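Local coordinates for protein endo-b-1,4-glucanase (Nasutitermes takasagoensis, PDB 1KS8) that probably hydrolyses internal beta-1,4-glucosidic linkages in cellulose and related beta-glucans, as a family 9 endoglucanase, at residues Thr291-Arg305 / Gly389-Tyr401. Residues are numbered along the deposited sequence; the frame is centred on the assembly and turned at random.
Sequences TPKGLLYIDMWGTLR and GALVGGPDQNDNY
Leu304, in the first turn of helix 303-319, packs against the segment 389-401 along both backbone and side chain. Its N donates to Gly393 O at 2.9 Å, nearly straight at 169°, and its CD1 comes 3.5 Å from Gly394 CA. A beta carbon on Gly394 would run into Leu304 CG, so the close approach depends on glycine there. Leu391 CD1 lies 3.9 Å from Leu304 CD1, and Phe346 also touches Leu304, while Leu295 CD2 touches CG of the Pro395 ring at 4.1 Å. Water 4 joins Arg305 N to Val392 O at this helix start, where Gly302 is the N-cap.

Whereas Leu304, Leu391 and Pro395 are buried, the other end exposes Pro292, Lys293 and Gln397 around a buried Thr291. Asp399, last residue of the type I turn 396-399, bridges Thr291 and Lys293 of the type I turn 291-294: OD1 takes the hydroxyl of Thr291 OG1 at 2.7 Å, and OD2 takes Lys293 N at 3.0 Å, each from the syn side but somewhat out of the carboxylate plane. Thr291 OG1, placed between its backbone N and carbonyl carbon (chi1 67°), also accepts from Leu295 N, and Tyr337 shares OD1. With an alanine here instead of Asp399, the Lys293 amide and Thr291 hydroxyl would probably lose their acceptors, and the two turns this polar tie. Lys293 NZ bonds to Gly342 O and, through water 1, to Asp399 O. Nearby, Gln397 CB sits 3.8 Å over the centroid of the Tyr297 ring, 4° off its normal, in a CH-pi contact; water 2 links Tyr297 OH with Gln397 N.

Thus a loop leading to helix 408-411 is fastened to the N-terminal end of a helix of the (alpha/alpha)6 barrel of glycosyl hydrolase family 9, with Gly393 close to the side chain of Glu412, a predicted active-site residue.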
loop_
_atom_site.group_PDB
_atom_site.type_symbol
_atom_site.label_atom_id
_atom_site.label_comp_id
_atom_site.label_asym_id
_atom_site.label_seq_id
_atom_site.Cartn_x
_atom_site.Cartn_y
_atom_site.Cartn_z
ATOM N N THR A 291 13.172 -19.597 -0.261
ATOM C CA THR A 291 14.237 -19.755 -1.239
ATOM C C THR A 291 15.403 -20.345 -0.449
ATOM O O THR A 291 15.402 -20.309 0.783
ATOM C CB THR A 291 14.678 -18.401 -1.827
ATOM O OG1 THR A 291 15.296 -17.614 -0.800
ATOM C CG2 THR A 291 13.477 -17.650 -2.400
ATOM N N PRO A 292 16.408 -20.902 -1.138
ATOM C CA PRO A 292 17.549 -21.478 -0.422
ATOM C C PRO A 292 18.221 -20.478 0.521
ATOM O O PRO A 292 18.758 -20.858 1.562
ATOM C CB PRO A 292 18.472 -21.921 -1.554
ATOM C CG PRO A 292 17.502 -22.327 -2.619
ATOM C CD PRO A 292 16.492 -21.192 -2.580
ATOM N N LYS A 293 18.184 -19.199 0.156
ATOM C CA LYS A 293 18.803 -18.168 0.978
ATOM C C LYS A 293 17.917 -17.623 2.099
ATOM O O LYS A 293 18.296 -16.679 2.791
ATOM C CB LYS A 293 19.323 -17.033 0.090
ATOM C CG LYS A 293 20.504 -17.477 -0.772
ATOM C CD LYS A 293 21.088 -16.350 -1.605
ATOM C CE LYS A 293 22.299 -16.841 -2.385
ATOM N NZ LYS A 293 22.916 -15.776 -3.224
ATOM N N GLY A 294 16.736 -18.212 2.273
ATOM C CA GLY A 294 15.868 -17.799 3.364
ATOM C C GLY A 294 14.684 -16.882 3.137
ATOM O O GLY A 294 13.965 -16.577 4.089
ATOM N N LEU A 295 14.463 -16.435 1.907
ATOM C CA LEU A 295 13.335 -15.551 1.643
ATOM C C LEU A 295 12.021 -16.321 1.558
ATOM O O LEU A 295 11.939 -17.344 0.881
ATOM C CB LEU A 295 13.549 -14.795 0.326
ATOM C CG LEU A 295 12.396 -13.891 -0.128
ATOM C CD1 LEU A 295 12.332 -12.665 0.769
ATOM C CD2 LEU A 295 12.599 -13.477 -1.581
ATOM N N LEU A 296 10.997 -15.841 2.258
ATOM C CA LEU A 296 9.685 -16.479 2.189
ATOM C C LEU A 296 9.232 -16.364 0.738
ATOM O O LEU A 296 9.245 -15.272 0.174
ATOM C CB LEU A 296 8.678 -15.742 3.076
ATOM C CG LEU A 296 8.753 -15.956 4.588
ATOM C CD1 LEU A 296 7.870 -14.937 5.291
ATOM C CD2 LEU A 296 8.308 -17.372 4.925
ATOM N N TYR A 297 8.846 -17.476 0.122
ATOM C CA TYR A 297 8.385 -17.431 -1.262
ATOM C C TYR A 297 6.909 -17.791 -1.268
ATOM O O TYR A 297 6.534 -18.964 -1.328
ATOM C CB TYR A 297 9.183 -18.396 -2.143
ATOM C CG TYR A 297 8.944 -18.171 -3.619
ATOM C CD1 TYR A 297 7.944 -18.865 -4.302
ATOM C CD2 TYR A 297 9.674 -17.208 -4.321
ATOM C CE1 TYR A 297 7.676 -18.602 -5.646
ATOM C CE2 TYR A 297 9.413 -16.939 -5.660
ATOM C CZ TYR A 297 8.414 -17.636 -6.315
ATOM O OH TYR A 297 8.149 -17.350 -7.637
ATOM N N ILE A 298 6.079 -16.757 -1.204
ATOM C CA ILE A 298 4.635 -16.909 -1.147
ATOM C C ILE A 298 3.948 -16.955 -2.512
ATOM O O ILE A 298 2.959 -17.665 -2.690
ATOM C CB ILE A 298 4.049 -15.780 -0.266
ATOM C CG1 ILE A 298 4.558 -15.961 1.170
ATOM C CG2 ILE A 298 2.532 -15.792 -0.311
ATOM C CD1 ILE A 298 4.360 -14.762 2.063
ATOM N N ASP A 299 4.476 -16.203 -3.471
ATOM C CA ASP A 299 3.919 -16.176 -4.819
ATOM C C ASP A 299 4.921 -15.505 -5.745
ATOM O O ASP A 299 5.804 -14.780 -5.286
ATOM C CB ASP A 299 2.595 -15.404 -4.841
ATOM C CG ASP A 299 1.877 -15.517 -6.174
ATOM O OD1 ASP A 299 1.626 -16.657 -6.620
ATOM O OD2 ASP A 299 1.561 -14.470 -6.777
ATOM N N MET A 300 4.785 -15.753 -7.045
ATOM C CA MET A 300 5.682 -15.170 -8.034
ATOM C C MET A 300 5.441 -13.675 -8.244
ATOM O O MET A 300 6.343 -12.965 -8.677
ATOM C CB MET A 300 5.541 -15.895 -9.379
ATOM C CG MET A 300 4.137 -15.849 -9.963
ATOM S SD MET A 300 4.075 -16.380 -11.683
ATOM C CE MET A 300 4.630 -14.870 -12.506
ATOM N N TRP A 301 4.235 -13.199 -7.943
ATOM C CA TRP A 301 3.921 -11.779 -8.118
ATOM C C TRP A 301 4.242 -10.985 -6.860
ATOM O O TRP A 301 3.753 -11.301 -5.776
ATOM C CB TRP A 301 2.445 -11.583 -8.468
ATOM C CG TRP A 301 2.012 -12.265 -9.728
ATOM C CD1 TRP A 301 1.249 -13.396 -9.829
ATOM C CD2 TRP A 301 2.299 -11.854 -11.070
ATOM N NE1 TRP A 301 1.041 -13.712 -11.151
ATOM C CE2 TRP A 301 1.675 -12.783 -11.934
ATOM C CE3 TRP A 301 3.022 -10.790 -11.628
ATOM C CZ2 TRP A 301 1.752 -12.681 -13.329
ATOM C CZ3 TRP A 301 3.099 -10.688 -13.017
ATOM C CH2 TRP A 301 2.467 -11.631 -13.850
ATOM N N GLY A 302 5.057 -9.946 -7.012
ATOM C CA GLY A 302 5.427 -9.129 -5.867
ATOM C C GLY A 302 5.953 -9.997 -4.741
ATOM O O GLY A 302 5.510 -9.899 -3.595
ATOM N N THR A 303 6.920 -10.844 -5.071
ATOM C CA THR A 303 7.508 -11.762 -4.106
ATOM C C THR A 303 8.046 -11.078 -2.848
ATOM O O THR A 303 7.723 -11.486 -1.732
ATOM C CB THR A 303 8.627 -12.584 -4.770
ATOM O OG1 THR A 303 8.090 -13.262 -5.914
ATOM C CG2 THR A 303 9.188 -13.616 -3.809
ATOM N N LEU A 304 8.862 -10.044 -3.011
ATOM C CA LEU A 304 9.404 -9.359 -1.844
ATOM C C LEU A 304 8.292 -8.678 -1.049
ATOM O O LEU A 304 8.338 -8.640 0.180
ATOM C CB LEU A 304 10.477 -8.351 -2.265
ATOM C CG LEU A 304 11.759 -9.025 -2.768
ATOM C CD1 LEU A 304 12.652 -8.006 -3.440
ATOM C CD2 LEU A 304 12.489 -9.692 -1.608
ATOM N N ARG A 305 7.298 -8.145 -1.751
ATOM C CA ARG A 305 6.161 -7.497 -1.108
ATOM C C ARG A 305 5.462 -8.489 -0.176
ATOM O O ARG A 305 5.065 -8.136 0.934
ATOM C CB ARG A 305 5.188 -6.982 -2.181
ATOM C CG ARG A 305 3.756 -6.681 -1.716
ATOM C CD ARG A 305 2.886 -7.940 -1.691
ATOM N NE ARG A 305 2.838 -8.628 -2.984
ATOM C CZ ARG A 305 2.053 -8.286 -4.002
ATOM N NH1 ARG A 305 1.228 -7.249 -3.900
ATOM N NH2 ARG A 305 2.086 -8.990 -5.128
ATOM N N GLY A 389 14.288 4.038 -2.950
ATOM C CA GLY A 389 13.312 3.435 -2.059
ATOM C C GLY A 389 12.351 2.388 -2.583
ATOM O O GLY A 389 11.719 1.691 -1.788
ATOM N N ALA A 390 12.231 2.258 -3.899
ATOM C CA ALA A 390 11.297 1.292 -4.474
ATOM C C ALA A 390 11.694 -0.169 -4.305
ATOM O O ALA A 390 12.795 -0.573 -4.691
ATOM C CB ALA A 390 11.091 1.597 -5.959
ATOM N N LEU A 391 10.784 -0.957 -3.736
ATOM C CA LEU A 391 11.005 -2.390 -3.548
ATOM C C LEU A 391 10.489 -3.094 -4.808
ATOM O O LEU A 391 9.307 -2.978 -5.146
ATOM C CB LEU A 391 10.229 -2.888 -2.322
ATOM C CG LEU A 391 10.351 -4.379 -1.987
ATOM C CD1 LEU A 391 11.772 -4.693 -1.537
ATOM C CD2 LEU A 391 9.362 -4.739 -0.887
ATOM N N VAL A 392 11.364 -3.808 -5.512
ATOM C CA VAL A 392 10.943 -4.500 -6.728
ATOM C C VAL A 392 10.304 -5.855 -6.431
ATOM O O VAL A 392 10.285 -6.305 -5.285
ATOM C CB VAL A 392 12.133 -4.717 -7.712
ATOM C CG1 VAL A 392 12.729 -3.377 -8.117
ATOM C CG2 VAL A 392 13.188 -5.613 -7.087
ATOM N N GLY A 393 9.774 -6.493 -7.473
ATOM C CA GLY A 393 9.164 -7.800 -7.307
ATOM C C GLY A 393 10.155 -8.733 -6.640
ATOM O O GLY A 393 9.824 -9.425 -5.675
ATOM N N GLY A 394 11.378 -8.769 -7.160
ATOM C CA GLY A 394 12.392 -9.603 -6.548
ATOM C C GLY A 394 12.870 -10.802 -7.333
ATOM O O GLY A 394 12.573 -10.947 -8.518
ATOM N N PRO A 395 13.621 -11.695 -6.674
ATOM C CA PRO A 395 14.172 -12.910 -7.278
ATOM C C PRO A 395 13.157 -14.038 -7.383
ATOM O O PRO A 395 12.050 -13.950 -6.843
ATOM C CB PRO A 395 15.315 -13.258 -6.335
ATOM C CG PRO A 395 14.722 -12.916 -5.002
ATOM C CD PRO A 395 14.039 -11.577 -5.262
ATOM N N ASP A 396 13.532 -15.099 -8.090
ATOM C CA ASP A 396 12.638 -16.238 -8.222
ATOM C C ASP A 396 12.801 -17.155 -7.014
ATOM O O ASP A 396 13.511 -16.821 -6.061
ATOM C CB ASP A 396 12.889 -17.007 -9.533
ATOM C CG ASP A 396 14.266 -17.648 -9.604
ATOM O OD1 ASP A 396 14.952 -17.764 -8.571
ATOM O OD2 ASP A 396 14.656 -18.059 -10.717
ATOM N N GLN A 397 12.142 -18.307 -7.053
ATOM C CA GLN A 397 12.184 -19.251 -5.941
ATOM C C GLN A 397 13.568 -19.805 -5.606
ATOM O O GLN A 397 13.744 -20.451 -4.573
ATOM C CB GLN A 397 11.214 -20.404 -6.206
ATOM C CG GLN A 397 11.593 -21.284 -7.382
ATOM C CD GLN A 397 10.557 -22.358 -7.652
ATOM O OE1 GLN A 397 10.119 -23.056 -6.737
ATOM N NE2 GLN A 397 10.163 -22.501 -8.912
ATOM N N ASN A 398 14.546 -19.551 -6.470
ATOM C CA ASN A 398 15.905 -20.028 -6.231
ATOM C C ASN A 398 16.900 -18.881 -6.090
ATOM O O ASN A 398 18.099 -19.057 -6.315
ATOM C CB ASN A 398 16.346 -20.969 -7.356
ATOM C CG ASN A 398 15.596 -22.287 -7.336
ATOM O OD1 ASN A 398 15.586 -22.987 -6.324
ATOM N ND2 ASN A 398 14.969 -22.633 -8.455
ATOM N N ASP A 399 16.390 -17.709 -5.718
ATOM C CA ASP A 399 17.211 -16.512 -5.518
ATOM C C ASP A 399 17.887 -15.986 -6.783
ATOM O O ASP A 399 18.871 -15.251 -6.702
ATOM C CB ASP A 399 18.281 -16.780 -4.453
ATOM C CG ASP A 399 17.693 -17.218 -3.126
ATOM O OD1 ASP A 399 16.950 -16.429 -2.505
ATOM O OD2 ASP A 399 17.976 -18.357 -2.699
ATOM N N ASN A 400 17.364 -16.358 -7.946
ATOM C CA ASN A 400 17.929 -15.912 -9.219
ATOM C C ASN A 400 17.248 -14.622 -9.652
ATOM O O ASN A 400 16.044 -14.455 -9.464
ATOM C CB ASN A 400 17.740 -16.994 -10.281
ATOM C CG ASN A 400 18.560 -18.237 -9.992
ATOM O OD1 ASN A 400 18.219 -19.335 -10.431
ATOM N ND2 ASN A 400 19.655 -18.068 -9.259
ATOM N N TYR A 401 18.019 -13.714 -10.241
ATOM C CA TYR A 401 17.481 -12.427 -10.657
ATOM C C TYR A 401 18.352 -11.710 -11.684
ATOM O O TYR A 401 19.580 -11.737 -11.603
ATOM C CB TYR A 401 17.326 -11.530 -9.424
ATOM C CG TYR A 401 16.992 -10.089 -9.723
ATOM C CD1 TYR A 401 15.673 -9.676 -9.910
ATOM C CD2 TYR A 401 18.003 -9.133 -9.832
ATOM C CE1 TYR A 401 15.369 -8.346 -10.196
ATOM C CE2 TYR A 401 17.713 -7.806 -10.122
ATOM C CZ TYR A 401 16.396 -7.416 -10.303
ATOM O OH TYR A 401 16.119 -6.096 -10.599
HETATM O O HOH W 1 21.266 -15.213 -5.396
HETATM O O HOH W 2 10.114 -18.824 -9.094
HETATM O O HOH W 3 9.950 -12.902 -8.122
HETATM O O HOH W 4 7.727 -7.009 -4.411
#